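Local coordinates for protein Cow rumen GH26 endo-mannanase (Metagenome, PDB 6UEH) that hydrolyses internal beta-1,4-mannosidic linkages of mannans, probably including galactomannan, using a GH26 catalytic barrel joined to a CBM6-like accessory domain, at residues Q62-V67 with T129-T134; Y87-P92 with G103-N108; E226-R231 with K303-F308. One frame throughout, in Å; residues are numbered along the deposited sequence.

Contact 1: residues Q62-V67 with T129-T134; sequences QFTAKV and TVEEAT
Q62 and E131 open an antiparallel ladder between strands 59-69 and 123-132 in one sheet of the CBM6-like beta-sandwich, the short segments running at 154° to each other. They are a hydrogen-bonded pair: Q62 N donates to E131 O at 2.7 Å, and E131 N returns a bond to Q62 O at 3.0 Å. Their side chains lie side by side and point the same way, amide and carboxylate planes perpendicular. Q62 CG, anti to the backbone N (chi1 171°), lies within 4.1 Å of E131 OE2; beyond a bend at chi2, NE2 hydrogen-bonds D101 OD1 and gives a weak bond to F63 O. Q62 OE1 accepts a hydrogen bond from a water at 2.7 Å, and the same water accepts from T134 N, beyond the strand end. F63 forms a non-hydrogen-bonded pair with V130, both on the sheet face that looks into the sandwich. V130 CG1, anti to its own backbone N (chi1 -177°), stands over one face of the F63 ring, while V130 CG2 touches CE2 and CD2 of that ring, each at 3.8 Å. An alanine in place of V130 would probably open a gap beside the F63 ring, leaving CD2 and CE2 without their methyl neighbours and the ring less firmly fixed. Y61 and F8 also pack on V130, and L107 on F63. T64 and T129 again form a hydrogen-bonded pair: T64 N reaches T129 O at 2.9 Å, and T129 N reaches T64 O at 2.7 Å. On the face that carries Q62, T64, T129 and E131, T129 OG1 hydrogen-bonds T11 OG1, and a water hydrogen-bonded to T64 OG1 at 2.7 Å also lies beside T129 O and E131 OE2.

Contact 2: residues Y87-P92 with G103-N108; sequences YQYTVP and GMHRLN
Y87 lays its phenol ring over the imidazole of H105 in a face-to-face stack, the ring centroids 3.7 Å apart and the planes at 17°. The pair spans the two sheets of the beta-sandwich, since strand 85-94 belongs to the four-stranded sheet and strand 97-107 to the other. H105 ND1 sits over the centre of the Y87 ring, and CE1 comes within 3.4 Å of Y87 CG. H105 CG, anti to its own carbonyl carbon (chi1 -52°), is set 3.7 Å from Y87 CE2. The two side chains slide past one another in opposite directions, which carries the Y87 hydroxyl beyond the imidazole toward the backbone of R106. Y89 completes an aromatic cluster in another way: it meets H105 tip to tip, at the imidazole edge, with ring planes at 68° and neither ring over the other's face. Y89 OH lies 3.0 Å from H105 NE2, an atom that is hydrogen-bonded to F102 O. The same hydroxyl stands 3.2 Å from CA of G103, where a beta carbon would collide with it, and G103 also has a positive phi. At the far end of the stack a water donates to R106 O at 2.6 Å and is hydrogen-bonded to Y87 OH at 3.0 Å.

Contact 3: residues E226-R231 with K303-F308; sequences EWVKER and KVPLIF
The end of helix 220-230 meets the turn that leads into strand 306-309 in the (beta/alpha)8 barrel of the GH26 domain, at the N-terminal ends of the barrel strands and so away from the end where TIM barrels carry their active sites. K303, with positive phi, is the C-prime residue of the Schellman motif that closes helix 280-301, and the chain then runs through V304 and P305 into the strand. V304 is the hub. Its CG1 meets V228 CG2 at 3.9 Å, the two valines crossing obliquely, and its CG2 lies against the aliphatic part of K229, with CG of that lysine 3.7 Å away. The other V228 methyl, CG1, only grazes P305 CD at 4.5 Å. V228 also packs on A235 of strand 234-238, the neighbour of strand 306-309 in the barrel, and P305 packs on L157 of helix 152-164. V304 packs on L299 of helix 280-301 as well, and its O accepts a hydrogen bond from N356 ND2. The K229 chain bends at chi2 (-77°), which sets CD 3.9 Å from V304 CG2, and again at chi3 (-79°); its NZ makes a weak hydrogen bond to E302 O. No hydrogen bond joins 226-231 to 303-308. Helix and turn are thus held here by methyl and methylene contacts, while the K229 ammonium lies at the exposed margin of the contact, where the carbonyl-rich end of helix 280-301 would probably favour it.

How the contacts relate
From the N terminus, 62-67 comes first and 129-134 last within the CBM6-like domain, so contact 1 closes a long, strand-rich loop. Contact 2 is nested inside it, joining 87-92 to 103-108 across a short excursion. The two touch through strands 59-69 and 97-107, neighbours in one sheet, where F63 N probably bonds to G103 O at 2.9 Å. Contact 1 ties strands within that sheet; contact 2 ties it to the opposing one. Contact 3 follows in series in the GH26 barrel, closing the chain from helix 220-230 to strand 306-309. Its centre lies about 45 Å from that of contact 1 and about 41 Å from that of contact 2, touching neither.

Contact 1: residues Q62-V67 with T129-T134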
loop_
_atom_site.group_PDB
_atom_site.type_symbol
_atom_site.label_atom_id
_atom_site.label_comp_id
_atom_site.label_asym_id
_atom_site.label_seq_id
_atom_site.Cartn_x
_atom_site.Cartn_y
_atom_site.Cartn_z
ATOM N N GLN A 62 -18.029 -1.618 13.000
ATOM C CA GLN A 62 -18.338 -0.452 12.184
ATOM C C GLN A 62 -18.880 0.692 13.036
ATOM O O GLN A 62 -19.798 0.505 13.839
ATOM C CB GLN A 62 -19.348 -0.823 11.095
ATOM C CG GLN A 62 -19.896 0.363 10.316
ATOM C CD GLN A 62 -18.845 1.032 9.458
ATOM O OE1 GLN A 62 -18.093 0.366 8.746
ATOM N NE2 GLN A 62 -18.785 2.359 9.521
ATOM N N PHE A 63 -18.309 1.878 12.856
ATOM C CA PHE A 63 -18.720 3.047 13.623
ATOM C C PHE A 63 -19.393 4.084 12.733
ATOM O O PHE A 63 -18.819 4.540 11.744
ATOM C CB PHE A 63 -17.518 3.658 14.346
ATOM C CG PHE A 63 -16.927 2.755 15.387
ATOM C CD1 PHE A 63 -16.030 1.758 15.033
ATOM C CD2 PHE A 63 -17.281 2.888 16.718
ATOM C CE1 PHE A 63 -15.494 0.918 15.987
ATOM C CE2 PHE A 63 -16.748 2.051 17.677
ATOM C CZ PHE A 63 -15.852 1.065 17.312
ATOM N N THR A 64 -20.619 4.442 13.091
ATOM C CA THR A 64 -21.390 5.423 12.344
ATOM C C THR A 64 -22.047 6.386 13.329
ATOM O O THR A 64 -22.337 6.016 14.466
ATOM C CB THR A 64 -22.462 4.744 11.466
ATOM O OG1 THR A 64 -21.879 3.633 10.775
ATOM C CG2 THR A 64 -23.040 5.720 10.448
ATOM N N ALA A 65 -22.267 7.623 12.903
ATOM C CA ALA A 65 -22.930 8.592 13.762
ATOM C C ALA A 65 -23.772 9.561 12.948
ATOM O O ALA A 65 -23.434 9.891 11.810
ATOM C CB ALA A 65 -21.907 9.348 14.599
ATOM N N LYS A 66 -24.883 9.992 13.535
ATOM C CA LYS A 66 -25.704 11.042 12.951
ATOM C C LYS A 66 -25.131 12.377 13.398
ATOM O O LYS A 66 -25.242 12.748 14.571
ATOM C CB LYS A 66 -27.164 10.904 13.379
ATOM C CG LYS A 66 -28.114 11.817 12.625
ATOM C CD LYS A 66 -28.510 11.210 11.294
ATOM C CE LYS A 66 -29.325 9.942 11.500
ATOM N NZ LYS A 66 -29.725 9.324 10.206
ATOM N N VAL A 67 -24.499 13.090 12.474
ATOM C CA VAL A 67 -23.740 14.273 12.850
ATOM C C VAL A 67 -24.132 15.522 12.078
ATOM O O VAL A 67 -24.906 15.473 11.121
ATOM C CB VAL A 67 -22.225 14.055 12.646
ATOM C CG1 VAL A 67 -21.765 12.794 13.363
ATOM C CG2 VAL A 67 -21.898 13.983 11.162
ATOM N N THR A 129 -23.694 4.878 16.453
ATOM C CA THR A 129 -24.059 3.484 16.227
ATOM C C THR A 129 -22.833 2.598 16.026
ATOM O O THR A 129 -21.945 2.917 15.235
ATOM C CB THR A 129 -24.993 3.345 15.003
ATOM O OG1 THR A 129 -26.235 4.005 15.277
ATOM C CG2 THR A 129 -25.271 1.885 14.692
ATOM N N VAL A 130 -22.790 1.488 16.758
ATOM C CA VAL A 130 -21.727 0.503 16.607
ATOM C C VAL A 130 -22.307 -0.828 16.135
ATOM O O VAL A 130 -23.202 -1.388 16.770
ATOM C CB VAL A 130 -20.958 0.286 17.925
ATOM C CG1 VAL A 130 -19.805 -0.683 17.716
ATOM C CG2 VAL A 130 -20.448 1.613 18.467
ATOM N N GLU A 131 -21.795 -1.325 15.014
ATOM C CA GLU A 131 -22.246 -2.592 14.444
ATOM C C GLU A 131 -21.071 -3.532 14.229
ATOM O O GLU A 131 -19.931 -3.087 14.120
ATOM C CB GLU A 131 -22.962 -2.357 13.115
ATOM C CG GLU A 131 -24.205 -1.497 13.217
ATOM C CD GLU A 131 -24.634 -0.947 11.874
ATOM O OE1 GLU A 131 -25.731 -1.309 11.401
ATOM O OE2 GLU A 131 -23.873 -0.145 11.293
ATOM N N GLU A 132 -21.348 -4.832 14.161
ATOM C CA GLU A 132 -20.329 -5.781 13.738
ATOM C C GLU A 132 -19.908 -5.426 12.314
ATOM O O GLU A 132 -20.753 -5.134 11.469
ATOM C CB GLU A 132 -20.845 -7.218 13.824
ATOM C CG GLU A 132 -21.078 -7.681 15.255
ATOM C CD GLU A 132 -21.709 -9.056 15.338
ATOM O OE1 GLU A 132 -22.233 -9.537 14.312
ATOM O OE2 GLU A 132 -21.683 -9.656 16.433
ATOM N N ALA A 133 -18.604 -5.423 12.064
ATOM C CA ALA A 133 -18.081 -4.962 10.783
ATOM C C ALA A 133 -18.508 -5.864 9.636
ATOM O O ALA A 133 -18.661 -7.073 9.804
ATOM C CB ALA A 133 -16.562 -4.862 10.830
ATOM N N THR A 134 -18.719 -5.257 8.476
ATOM C CA THR A 134 -18.933 -6.002 7.245
ATOM C C THR A 134 -17.806 -5.638 6.288
ATOM O O THR A 134 -17.469 -4.465 6.132
ATOM C CB THR A 134 -20.299 -5.695 6.608
ATOM O OG1 THR A 134 -20.354 -4.316 6.227
ATOM C CG2 THR A 134 -21.421 -5.983 7.593
HETATM O O HOH W 1 -18.192 -2.306 8.309
HETATM O O HOH W 2 -22.440 1.695 12.552
#

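Contact 2: residues Y87-P92 with G103-N108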
loop_
_atom_site.group_PDB
_atom_site.type_symbol
_atom_site.label_atom_id
_atom_site.label_comp_id
_atom_site.label_asym_id
_atom_site.label_seq_id
_atom_site.Cartn_x
_atom_site.Cartn_y
_atom_site.Cartn_z
ATOM N N TYR A 87 -8.221 7.657 15.287
ATOM C CA TYR A 87 -8.477 7.592 13.854
ATOM C C TYR A 87 -9.073 8.916 13.385
ATOM O O TYR A 87 -10.068 9.382 13.942
ATOM C CB TYR A 87 -9.420 6.439 13.521
ATOM C CG TYR A 87 -9.022 5.121 14.145
ATOM C CD1 TYR A 87 -8.072 4.304 13.545
ATOM C CD2 TYR A 87 -9.607 4.688 15.331
ATOM C CE1 TYR A 87 -7.707 3.094 14.111
ATOM C CE2 TYR A 87 -9.251 3.478 15.904
ATOM C CZ TYR A 87 -8.300 2.685 15.289
ATOM O OH TYR A 87 -7.939 1.481 15.852
ATOM N N GLN A 88 -8.468 9.513 12.363
ATOM C CA GLN A 88 -8.863 10.847 11.908
ATOM C C GLN A 88 -9.783 10.821 10.688
ATOM O O GLN A 88 -9.554 10.073 9.734
ATOM C CB GLN A 88 -7.623 11.691 11.588
ATOM C CG GLN A 88 -6.830 12.141 12.808
ATOM C CD GLN A 88 -5.943 11.049 13.372
ATOM O OE1 GLN A 88 -5.487 10.165 12.646
ATOM N NE2 GLN A 88 -5.692 11.105 14.677
ATOM N N TYR A 89 -10.817 11.657 10.727
ATOM C CA TYR A 89 -11.766 11.781 9.624
ATOM C C TYR A 89 -12.123 13.242 9.376
ATOM O O TYR A 89 -12.277 14.022 10.318
ATOM C CB TYR A 89 -13.039 10.973 9.911
ATOM C CG TYR A 89 -12.818 9.481 9.920
ATOM C CD1 TYR A 89 -12.404 8.826 11.074
ATOM C CD2 TYR A 89 -13.015 8.725 8.773
ATOM C CE1 TYR A 89 -12.191 7.462 11.085
ATOM C CE2 TYR A 89 -12.806 7.359 8.772
ATOM C CZ TYR A 89 -12.394 6.733 9.932
ATOM O OH TYR A 89 -12.182 5.375 9.935
ATOM N N THR A 90 -12.254 13.611 8.107
ATOM C CA THR A 90 -12.710 14.948 7.752
ATOM C C THR A 90 -14.220 14.958 7.537
ATOM O O THR A 90 -14.725 14.350 6.590
ATOM C CB THR A 90 -12.020 15.471 6.483
ATOM O OG1 THR A 90 -10.602 15.498 6.682
ATOM C CG2 THR A 90 -12.513 16.876 6.155
ATOM N N VAL A 91 -14.937 15.642 8.421
ATOM C CA VAL A 91 -16.385 15.763 8.296
ATOM C C VAL A 91 -16.732 17.032 7.527
ATOM O O VAL A 91 -16.397 18.136 7.960
ATOM C CB VAL A 91 -17.080 15.781 9.672
ATOM C CG1 VAL A 91 -18.571 16.055 9.518
ATOM C CG2 VAL A 91 -16.851 14.466 10.395
ATOM N N PRO A 92 -17.387 16.875 6.367
ATOM C CA PRO A 92 -17.784 18.023 5.545
ATOM C C PRO A 92 -18.756 18.951 6.267
ATOM O O PRO A 92 -19.275 18.605 7.329
ATOM C CB PRO A 92 -18.461 17.372 4.332
ATOM C CG PRO A 92 -17.922 15.977 4.293
ATOM C CD PRO A 92 -17.723 15.592 5.728
ATOM N N GLY A 103 -15.656 4.608 9.999
ATOM C CA GLY A 103 -14.775 3.487 9.712
ATOM C C GLY A 103 -14.971 2.221 10.526
ATOM O O GLY A 103 -15.792 2.168 11.444
ATOM N N MET A 104 -14.213 1.189 10.168
ATOM C CA MET A 104 -14.216 -0.072 10.898
ATOM C C MET A 104 -12.943 -0.173 11.717
ATOM O O MET A 104 -11.844 -0.048 11.178
ATOM C CB MET A 104 -14.318 -1.266 9.951
ATOM C CG MET A 104 -15.075 -1.001 8.669
ATOM S SD MET A 104 -14.975 -2.422 7.561
ATOM C CE MET A 104 -15.731 -1.743 6.085
ATOM N N HIS A 105 -13.083 -0.400 13.017
ATOM C CA HIS A 105 -11.921 -0.413 13.890
ATOM C C HIS A 105 -11.974 -1.556 14.892
ATOM O O HIS A 105 -13.038 -2.096 15.195
ATOM C CB HIS A 105 -11.795 0.933 14.603
ATOM C CG HIS A 105 -11.830 2.101 13.670
ATOM N ND1 HIS A 105 -10.837 2.336 12.743
ATOM C CD2 HIS A 105 -12.750 3.077 13.492
ATOM C CE1 HIS A 105 -11.137 3.418 12.046
ATOM N NE2 HIS A 105 -12.292 3.887 12.482
ATOM N N ARG A 106 -10.802 -1.926 15.392
ATOM C CA ARG A 106 -10.669 -3.072 16.274
ATOM C C ARG A 106 -11.144 -2.762 17.688
ATOM O O ARG A 106 -10.712 -1.786 18.303
ATOM C CB ARG A 106 -9.212 -3.540 16.294
ATOM C CG ARG A 106 -8.924 -4.746 17.167
ATOM C CD ARG A 106 -7.520 -5.256 16.871
ATOM N NE ARG A 106 -7.087 -6.310 17.782
ATOM C CZ ARG A 106 -5.963 -7.002 17.629
ATOM N NH1 ARG A 106 -5.168 -6.752 16.596
ATOM N NH2 ARG A 106 -5.634 -7.944 18.504
ATOM N N LEU A 107 -12.059 -3.586 18.184
ATOM C CA LEU A 107 -12.376 -3.605 19.602
ATOM C C LEU A 107 -11.692 -4.816 20.213
ATOM O O LEU A 107 -11.695 -5.900 19.628
ATOM C CB LEU A 107 -13.884 -3.660 19.847
ATOM C CG LEU A 107 -14.716 -2.467 19.379
ATOM C CD1 LEU A 107 -16.140 -2.601 19.886
ATOM C CD2 LEU A 107 -14.103 -1.159 19.839
ATOM N N ASN A 108 -11.098 -4.633 21.384
ATOM C CA ASN A 108 -10.374 -5.718 22.024
ATOM C C ASN A 108 -11.138 -6.303 23.205
ATOM O O ASN A 108 -12.005 -5.642 23.782
ATOM C CB ASN A 108 -8.993 -5.230 22.457
ATOM C CG ASN A 108 -8.077 -4.968 21.275
ATOM O OD1 ASN A 108 -7.950 -5.805 20.381
ATOM N ND2 ASN A 108 -7.455 -3.796 21.250
HETATM O O HOH W 3 -8.615 -0.221 18.206
#

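Contact 3: residues E226-R231 with K303-F308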
loop_
_atom_site.group_PDB
_atom_site.type_symbol
_atom_site.label_atom_id
_atom_site.label_comp_id
_atom_site.label_asym_id
_atom_site.label_seq_id
_atom_site.Cartn_x
_atom_site.Cartn_y
_atom_site.Cartn_z
ATOM N N GLU A 226 14.496 -19.355 -13.523
ATOM C CA GLU A 226 14.743 -20.446 -12.590
ATOM C C GLU A 226 13.660 -20.499 -11.516
ATOM O O GLU A 226 13.114 -21.562 -11.225
ATOM C CB GLU A 226 16.126 -20.293 -11.947
ATOM C CG GLU A 226 16.677 -21.559 -11.302
ATOM C CD GLU A 226 16.139 -21.799 -9.905
ATOM O OE1 GLU A 226 15.677 -20.829 -9.264
ATOM O OE2 GLU A 226 16.179 -22.961 -9.446
ATOM N N TRP A 227 13.348 -19.343 -10.938
ATOM C CA TRP A 227 12.367 -19.264 -9.859
ATOM C C TRP A 227 10.990 -19.731 -10.317
ATOM O O TRP A 227 10.337 -20.525 -9.640
ATOM C CB TRP A 227 12.280 -17.834 -9.319
ATOM C CG TRP A 227 11.397 -17.704 -8.112
ATOM C CD1 TRP A 227 10.138 -17.172 -8.065
ATOM C CD2 TRP A 227 11.702 -18.129 -6.781
ATOM N NE1 TRP A 227 9.644 -17.237 -6.784
ATOM C CE2 TRP A 227 10.586 -17.823 -5.976
ATOM C CE3 TRP A 227 12.811 -18.740 -6.187
ATOM C CZ2 TRP A 227 10.549 -18.098 -4.612
ATOM C CZ3 TRP A 227 12.773 -19.016 -4.833
ATOM C CH2 TRP A 227 11.649 -18.695 -4.061
ATOM N N VAL A 228 10.560 -19.245 -11.475
ATOM C CA VAL A 228 9.222 -19.539 -11.974
ATOM C C VAL A 228 9.131 -20.922 -12.614
ATOM O O VAL A 228 8.298 -21.738 -12.222
ATOM C CB VAL A 228 8.766 -18.483 -13.001
ATOM C CG1 VAL A 228 7.437 -18.885 -13.626
ATOM C CG2 VAL A 228 8.663 -17.112 -12.345
ATOM N N LYS A 229 9.993 -21.181 -13.591
ATOM C CA LYS A 229 9.876 -22.381 -14.413
ATOM C C LYS A 229 10.413 -23.642 -13.737
ATOM O O LYS A 229 9.963 -24.748 -14.036
ATOM C CB LYS A 229 10.592 -22.169 -15.751
ATOM C CG LYS A 229 10.059 -20.990 -16.554
ATOM C CD LYS A 229 8.746 -21.322 -17.253
ATOM C CE LYS A 229 8.988 -22.127 -18.524
ATOM N NZ LYS A 229 7.722 -22.473 -19.230
ATOM N N GLU A 230 11.370 -23.486 -12.828
ATOM C CA GLU A 230 11.987 -24.651 -12.202
ATOM C C GLU A 230 11.561 -24.856 -10.749
ATOM O O GLU A 230 11.479 -25.991 -10.284
ATOM C CB GLU A 230 13.512 -24.555 -12.292
ATOM C CG GLU A 230 14.040 -24.662 -13.717
ATOM C CD GLU A 230 15.551 -24.758 -13.784
ATOM O OE1 GLU A 230 16.218 -24.401 -12.789
ATOM O OE2 GLU A 230 16.071 -25.192 -14.833
ATOM N N ARG A 231 11.280 -23.772 -10.034
ATOM C CA ARG A 231 10.871 -23.893 -8.637
ATOM C C ARG A 231 9.376 -23.670 -8.435
ATOM O O ARG A 231 8.853 -23.892 -7.343
ATOM C CB ARG A 231 11.666 -22.924 -7.764
ATOM C CG ARG A 231 13.134 -23.280 -7.660
ATOM C CD ARG A 231 13.727 -22.800 -6.352
ATOM N NE ARG A 231 14.731 -21.763 -6.560
ATOM C CZ ARG A 231 15.470 -21.240 -5.587
ATOM N NH1 ARG A 231 16.363 -20.300 -5.865
ATOM N NH2 ARG A 231 15.314 -21.660 -4.338
ATOM N N LYS A 303 7.647 -17.836 -21.792
ATOM C CA LYS A 303 6.314 -17.888 -21.188
ATOM C C LYS A 303 6.345 -17.652 -19.680
ATOM O O LYS A 303 5.684 -18.359 -18.915
ATOM C CB LYS A 303 5.641 -19.232 -21.492
ATOM C CG LYS A 303 5.426 -19.484 -22.974
ATOM C CD LYS A 303 4.692 -20.792 -23.216
ATOM C CE LYS A 303 4.400 -20.984 -24.696
ATOM N NZ LYS A 303 3.605 -19.847 -25.247
ATOM N N VAL A 304 7.110 -16.650 -19.264
ATOM C CA VAL A 304 7.214 -16.300 -17.854
ATOM C C VAL A 304 6.489 -14.992 -17.561
ATOM O O VAL A 304 6.866 -13.939 -18.076
ATOM C CB VAL A 304 8.681 -16.166 -17.404
ATOM C CG1 VAL A 304 8.747 -15.708 -15.957
ATOM C CG2 VAL A 304 9.415 -17.487 -17.583
ATOM N N PRO A 305 5.433 -15.063 -16.738
ATOM C CA PRO A 305 4.704 -13.876 -16.289
ATOM C C PRO A 305 5.468 -13.166 -15.177
ATOM O O PRO A 305 6.259 -13.802 -14.480
ATOM C CB PRO A 305 3.385 -14.452 -15.775
ATOM C CG PRO A 305 3.763 -15.805 -15.275
ATOM C CD PRO A 305 4.842 -16.304 -16.207
ATOM N N LEU A 306 5.227 -11.870 -15.015
ATOM C CA LEU A 306 5.962 -11.074 -14.038
ATOM C C LEU A 306 5.085 -9.992 -13.414
ATOM O O LEU A 306 4.416 -9.242 -14.122
ATOM C CB LEU A 306 7.190 -10.432 -14.698
ATOM C CG LEU A 306 8.086 -9.542 -13.837
ATOM C CD1 LEU A 306 8.825 -10.373 -12.794
ATOM C CD2 LEU A 306 9.063 -8.762 -14.709
ATOM N N ILE A 307 5.085 -9.913 -12.088
ATOM C CA ILE A 307 4.484 -8.768 -11.413
ATOM C C ILE A 307 5.472 -7.612 -11.518
ATOM O O ILE A 307 6.410 -7.505 -10.726
ATOM C CB ILE A 307 4.148 -9.066 -9.941
ATOM C CG1 ILE A 307 3.238 -10.295 -9.844
ATOM C CG2 ILE A 307 3.491 -7.854 -9.285
ATOM C CD1 ILE A 307 3.002 -10.782 -8.432
ATOM N N PHE A 308 5.265 -6.762 -12.517
ATOM C CA PHE A 308 6.214 -5.707 -12.850
ATOM C C PHE A 308 5.860 -4.410 -12.129
ATOM O O PHE A 308 4.764 -3.871 -12.301
ATOM C CB PHE A 308 6.243 -5.498 -14.369
ATOM C CG PHE A 308 7.330 -4.577 -14.839
ATOM C CD1 PHE A 308 8.612 -4.675 -14.325
ATOM C CD2 PHE A 308 7.074 -3.624 -15.814
ATOM C CE1 PHE A 308 9.617 -3.828 -14.765
ATOM C CE2 PHE A 308 8.076 -2.777 -16.257
ATOM C CZ PHE A 308 9.346 -2.880 -15.731
#